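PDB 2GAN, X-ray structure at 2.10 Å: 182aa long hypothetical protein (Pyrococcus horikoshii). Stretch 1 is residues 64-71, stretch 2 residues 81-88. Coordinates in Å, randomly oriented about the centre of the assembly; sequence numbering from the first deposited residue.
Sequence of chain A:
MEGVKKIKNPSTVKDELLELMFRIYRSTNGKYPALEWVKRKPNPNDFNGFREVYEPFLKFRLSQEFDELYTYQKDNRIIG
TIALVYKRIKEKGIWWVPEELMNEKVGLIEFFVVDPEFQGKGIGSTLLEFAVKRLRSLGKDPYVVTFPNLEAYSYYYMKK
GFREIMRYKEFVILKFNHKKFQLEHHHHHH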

ATOM      1  N   GLN A  64       2.440  21.900  18.785  1.00 28.00           N
ATOM      2  CA  GLN A  64       1.390  21.501  19.719  1.00 29.15           C
ATOM      3  C   GLN A  64       1.105  20.004  19.821  1.00 29.09           C
ATOM      4  O   GLN A  64       1.254  19.411  20.885  1.00 32.85           O
ATOM      5  CB  GLN A  64       0.094  22.206  19.341  1.00 29.39           C
ATOM      6  CG  GLN A  64       0.281  23.674  19.029  1.00 33.15           C
ATOM      7  CD  GLN A  64       0.586  24.495  20.262  1.00 34.64           C
ATOM      8  OE1 GLN A  64       1.226  25.543  20.183  1.00 38.32           O
ATOM      9  NE2 GLN A  64       0.115  24.030  21.410  1.00 33.93           N
ATOM     10  N   GLU A  65       0.685  19.402  18.716  1.00 26.88           N
ATOM     11  CA  GLU A  65       0.323  17.993  18.696  1.00 26.65           C
ATOM     12  C   GLU A  65       1.305  16.995  19.307  1.00 25.04           C
ATOM     13  O   GLU A  65       0.948  16.262  20.222  1.00 24.42           O
ATOM     14  CB  GLU A  65      -0.037  17.582  17.262  1.00 27.58           C
ATOM     15  CG  GLU A  65      -0.464  16.127  17.101  1.00 30.63           C
ATOM     16  CD  GLU A  65      -1.322  15.912  15.865  1.00 33.01           C
ATOM     17  OE1 GLU A  65      -1.291  14.801  15.293  1.00 30.79           O
ATOM     18  OE2 GLU A  65      -2.045  16.856  15.475  1.00 35.03           O
ATOM     19  N   PHE A  66       2.538  16.961  18.820  1.00 26.49           N
ATOM     20  CA  PHE A  66       3.529  16.009  19.336  1.00 27.07           C
ATOM     21  C   PHE A  66       3.954  16.263  20.790  1.00 27.27           C
ATOM     22  O   PHE A  66       4.338  17.377  21.151  1.00 27.03           O
ATOM     23  CB  PHE A  66       4.767  16.013  18.430  1.00 27.01           C
ATOM     24  CG  PHE A  66       4.489  15.580  17.010  1.00 27.02           C
ATOM     25  CD1 PHE A  66       5.436  15.792  16.011  1.00 27.12           C
ATOM     26  CD2 PHE A  66       3.287  14.954  16.670  1.00 26.32           C
ATOM     27  CE1 PHE A  66       5.195  15.394  14.696  1.00 25.16           C
ATOM     28  CE2 PHE A  66       3.035  14.549  15.354  1.00 26.05           C
ATOM     29  CZ  PHE A  66       3.992  14.769  14.369  1.00 25.61           C
ATOM     30  N   ASP A  67       3.878  15.233  21.628  1.00 26.48           N
ATOM     31  CA  ASP A  67       4.286  15.369  23.028  1.00 24.82           C
ATOM     32  C   ASP A  67       5.752  14.943  23.161  1.00 25.71           C
ATOM     33  O   ASP A  67       6.477  15.422  24.039  1.00 22.80           O
ATOM     34  CB  ASP A  67       3.387  14.524  23.940  1.00 24.97           C
ATOM     35  CG  ASP A  67       1.963  15.071  24.031  1.00 27.10           C
ATOM     36  OD1 ASP A  67       1.797  16.294  24.257  1.00 28.46           O
ATOM     37  OD2 ASP A  67       1.008  14.282  23.882  1.00 25.62           O
ATOM     38  N   GLU A  68       6.173  14.039  22.273  1.00 23.69           N
ATOM     39  CA  GLU A  68       7.545  13.553  22.218  1.00 22.13           C
ATOM     40  C   GLU A  68       7.868  13.167  20.782  1.00 21.60           C
ATOM     41  O   GLU A  68       7.092  12.462  20.133  1.00 21.89           O
ATOM     42  CB  GLU A  68       7.736  12.343  23.132  1.00 22.46           C
ATOM     43  CG  GLU A  68       7.494  12.648  24.590  1.00 22.06           C
ATOM     44  CD  GLU A  68       7.844  11.487  25.510  1.00 24.08           C
ATOM     45  OE1 GLU A  68       7.670  11.645  26.733  1.00 28.16           O
ATOM     46  OE2 GLU A  68       8.287  10.425  25.029  1.00 22.66           O
ATOM     47  N   LEU A  69       8.999  13.656  20.282  1.00 19.83           N
ATOM     48  CA  LEU A  69       9.440  13.354  18.924  1.00 19.39           C
ATOM     49  C   LEU A  69      10.772  12.618  18.981  1.00 18.10           C
ATOM     50  O   LEU A  69      11.728  13.084  19.593  1.00 16.81           O
ATOM     51  CB  LEU A  69       9.618  14.639  18.106  1.00 20.80           C
ATOM     52  CG  LEU A  69      10.302  14.435  16.741  1.00 21.47           C
ATOM     53  CD1 LEU A  69       9.438  13.513  15.885  1.00 20.43           C
ATOM     54  CD2 LEU A  69      10.511  15.770  16.037  1.00 22.01           C
ATOM     55  N   TYR A  70      10.830  11.467  18.330  1.00 19.41           N
ATOM     56  CA  TYR A  70      12.045  10.683  18.310  1.00 20.19           C
ATOM     57  C   TYR A  70      12.520  10.542  16.880  1.00 20.86           C
ATOM     58  O   TYR A  70      11.719  10.530  15.947  1.00 23.18           O
ATOM     59  CB  TYR A  70      11.789   9.314  18.944  1.00 20.38           C
ATOM     60  CG  TYR A  70      11.541   9.390  20.432  1.00 20.17           C
ATOM     61  CD1 TYR A  70      12.602   9.493  21.331  1.00 21.18           C
ATOM     62  CD2 TYR A  70      10.245   9.377  20.946  1.00 20.00           C
ATOM     63  CE1 TYR A  70      12.379   9.579  22.709  1.00 21.58           C
ATOM     64  CE2 TYR A  70      10.013   9.461  22.318  1.00 22.66           C
ATOM     65  CZ  TYR A  70      11.084   9.562  23.195  1.00 23.01           C
ATOM     66  OH  TYR A  70      10.846   9.640  24.554  1.00 24.08           O
ATOM     67  N   THR A  71      13.831  10.476  16.697  1.00 20.55           N
ATOM     68  CA  THR A  71      14.374  10.336  15.360  1.00 22.52           C
ATOM     69  C   THR A  71      15.519   9.366  15.402  1.00 23.86           C
ATOM     70  O   THR A  71      16.142   9.168  16.443  1.00 25.97           O
ATOM     71  CB  THR A  71      14.968  11.655  14.823  1.00 22.54           C
ATOM     72  OG1 THR A  71      16.095  12.018  15.630  1.00 19.84           O
ATOM     73  CG2 THR A  71      13.941  12.768  14.845  1.00 22.49           C
ATOM     74  N   THR A  81      11.880   8.859  11.739  1.00 18.96           N
ATOM     75  CA  THR A  81      11.147   9.629  12.750  1.00 20.52           C
ATOM     76  C   THR A  81       9.983   8.846  13.330  1.00 20.83           C
ATOM     77  O   THR A  81       9.475   7.911  12.708  1.00 20.45           O
ATOM     78  CB  THR A  81      10.500  10.904  12.163  1.00 19.12           C
ATOM     79  OG1 THR A  81       9.392  10.513  11.336  1.00 21.30           O
ATOM     80  CG2 THR A  81      11.483  11.695  11.350  1.00 15.14           C
ATOM     81  N   ILE A  82       9.561   9.257  14.523  1.00 20.12           N
ATOM     82  CA  ILE A  82       8.412   8.665  15.188  1.00 20.10           C
ATOM     83  C   ILE A  82       7.999   9.588  16.341  1.00 21.26           C
ATOM     84  O   ILE A  82       8.833  10.044  17.124  1.00 19.78           O
ATOM     85  CB  ILE A  82       8.707   7.234  15.698  1.00 18.59           C
ATOM     86  CG1 ILE A  82       7.379   6.518  15.976  1.00 20.05           C
ATOM     87  CG2 ILE A  82       9.594   7.280  16.935  1.00 15.14           C
ATOM     88  CD1 ILE A  82       7.499   4.996  16.173  1.00 24.11           C
ATOM     89  N   ALA A  83       6.702   9.861  16.412  1.00 21.98           N
ATOM     90  CA  ALA A  83       6.136  10.762  17.401  1.00 22.87           C
ATOM     91  C   ALA A  83       5.108  10.110  18.308  1.00 21.52           C
ATOM     92  O   ALA A  83       4.380   9.207  17.895  1.00 21.94           O
ATOM     93  CB  ALA A  83       5.488  11.953  16.685  1.00 22.54           C
ATOM     94  N   LEU A  84       5.041  10.588  19.546  1.00 21.07           N
ATOM     95  CA  LEU A  84       4.078  10.074  20.515  1.00 20.23           C
ATOM     96  C   LEU A  84       3.141  11.171  20.986  1.00 20.86           C
ATOM     97  O   LEU A  84       3.575  12.297  21.255  1.00 22.01           O
ATOM     98  CB  LEU A  84       4.800   9.523  21.729  1.00 19.73           C
ATOM     99  CG  LEU A  84       5.847   8.482  21.355  1.00 22.65           C
ATOM    100  CD1 LEU A  84       6.546   8.013  22.627  1.00 23.10           C
ATOM    101  CD2 LEU A  84       5.182   7.328  20.616  1.00 19.09           C
ATOM    102  N   VAL A  85       1.860  10.839  21.086  1.00 19.64           N
ATOM    103  CA  VAL A  85       0.863  11.777  21.570  1.00 21.06           C
ATOM    104  C   VAL A  85       0.124  11.073  22.691  1.00 21.45           C
ATOM    105  O   VAL A  85      -0.479  10.023  22.475  1.00 22.16           O
ATOM    106  CB  VAL A  85      -0.151  12.200  20.472  1.00 20.79           C
ATOM    107  CG1 VAL A  85      -1.227  13.085  21.077  1.00 18.80           C
ATOM    108  CG2 VAL A  85       0.572  12.969  19.364  1.00 16.65           C
ATOM    109  N   TYR A  86       0.191  11.643  23.891  1.00 18.85           N
ATOM    110  CA  TYR A  86      -0.464  11.036  25.049  1.00 22.04           C
ATOM    111  C   TYR A  86      -0.950  12.028  26.121  1.00 22.45           C
ATOM    112  O   TYR A  86      -1.633  11.627  27.059  1.00 23.60           O
ATOM    113  CB  TYR A  86       0.486  10.006  25.673  1.00 18.54           C
ATOM    114  CG  TYR A  86       1.790  10.603  26.143  1.00 18.84           C
ATOM    115  CD1 TYR A  86       1.892  11.207  27.400  1.00 18.89           C
ATOM    116  CD2 TYR A  86       2.912  10.608  25.312  1.00 18.35           C
ATOM    117  CE1 TYR A  86       3.083  11.806  27.816  1.00 21.27           C
ATOM    118  CE2 TYR A  86       4.108  11.204  25.717  1.00 20.71           C
ATOM    119  CZ  TYR A  86       4.185  11.800  26.966  1.00 21.61           C
ATOM    120  OH  TYR A  86       5.359  12.386  27.365  1.00 26.47           O
ATOM    121  N   LYS A  87      -0.615  13.313  25.984  1.00 25.42           N
ATOM    122  CA  LYS A  87      -1.045  14.313  26.968  1.00 29.56           C
ATOM    123  C   LYS A  87      -2.447  14.848  26.694  1.00 31.24           C
ATOM    124  O   LYS A  87      -2.642  15.699  25.825  1.00 32.17           O
ATOM    125  CB  LYS A  87      -0.092  15.504  27.010  1.00 29.21           C
ATOM    126  CG  LYS A  87       1.321  15.178  27.422  1.00 34.10           C
ATOM    127  CD  LYS A  87       2.152  16.447  27.516  1.00 34.03           C
ATOM    128  CE  LYS A  87       3.638  16.129  27.554  1.00 35.26           C
ATOM    129  NZ  LYS A  87       3.999  15.192  28.645  1.00 37.80           N
ATOM    130  N   ARG A  88      -3.411  14.353  27.466  1.00 32.24           N
ATOM    131  CA  ARG A  88      -4.809  14.748  27.352  1.00 33.85           C
ATOM    132  C   ARG A  88      -5.340  14.656  25.921  1.00 33.07           C
ATOM    133  O   ARG A  88      -5.646  15.670  25.290  1.00 32.07           O
ATOM    134  CB  ARG A  88      -5.003  16.168  27.903  1.00 37.42           C
ATOM    135  CG  ARG A  88      -5.736  16.228  29.261  1.00 42.23           C
ATOM    136  CD  ARG A  88      -4.816  16.012  30.466  1.00 45.73           C
ATOM    137  NE  ARG A  88      -4.105  14.736  30.428  1.00 46.58           N
ATOM    138  CZ  ARG A  88      -4.696  13.549  30.477  1.00 48.84           C
ATOM    139  NH1 ARG A  88      -6.019  13.469  30.573  1.00 49.50           N
ATOM    140  NH2 ARG A  88      -3.966  12.442  30.415  1.00 49.84           N
TER

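The two stretches form an antiparallel pair of β-strands, 68-71 against 81-85, with N-to-C directions 163° apart. Thr81, the first residue of stretch 2, stands opposite Thr71 at a non-hydrogen-bonded position, where the strands draw close: CA of Thr81 lies 4.2 Å from CA of Thr71. β-Branched threonine suits the extended backbone, and the two CG2 methyls, 4.4 Å apart, point to the same face.

Ile82 comes next, in a hydrogen-bonded pair with Tyr70. Tyr70 N donates to Ile82 O (2.7 Å) and Ile82 N to Tyr70 O (2.9 Å). Also β-branched, Ile82 favours the strand and sets CG2 3.6 Å from Tyr70 CB, although the end of the isoleucine leads away.

Ala83 returns to the face of Leu69 and the threonines. Its methyl sits almost squarely over the Phe66 ring, with CB 3.6 Å from the ring centroid and 6° off the normal, a CH-π contact that so short a side chain makes at close range. Leu69 CD1 adds a looser apolar contact, 4.3 Å from Ala83 CB.

Leu84 N donates to Glu68 O (2.8 Å), while Leu84 O accepts from both Glu68 N (3.3 Å) and Asp67 N (3.0 Å). The buried leucine offers an apolar methyl, CD1, to the edge of the Tyr70 ring, 3.8 Å from CE2.

Val85 ends the strand, its β-branch suiting extended backbone and placing CG2 4.3 Å from Phe66 CD2, near the plane of that ring. Beyond it, Asp67 OD2 gathers two backbone donors, Tyr86 N and Lys87 N, each at 2.8 Å; a carboxylate suits this place because one oxygen can accept both. Asp67 CB also lies over the Tyr86 ring, 4.2 Å from its centroid. Tyr86 OH donates to Glu68 OE1 (2.5 Å) and Tyr70 OH to Glu68 OE2 (2.7 Å), so two tyrosines hold the buried carboxylate.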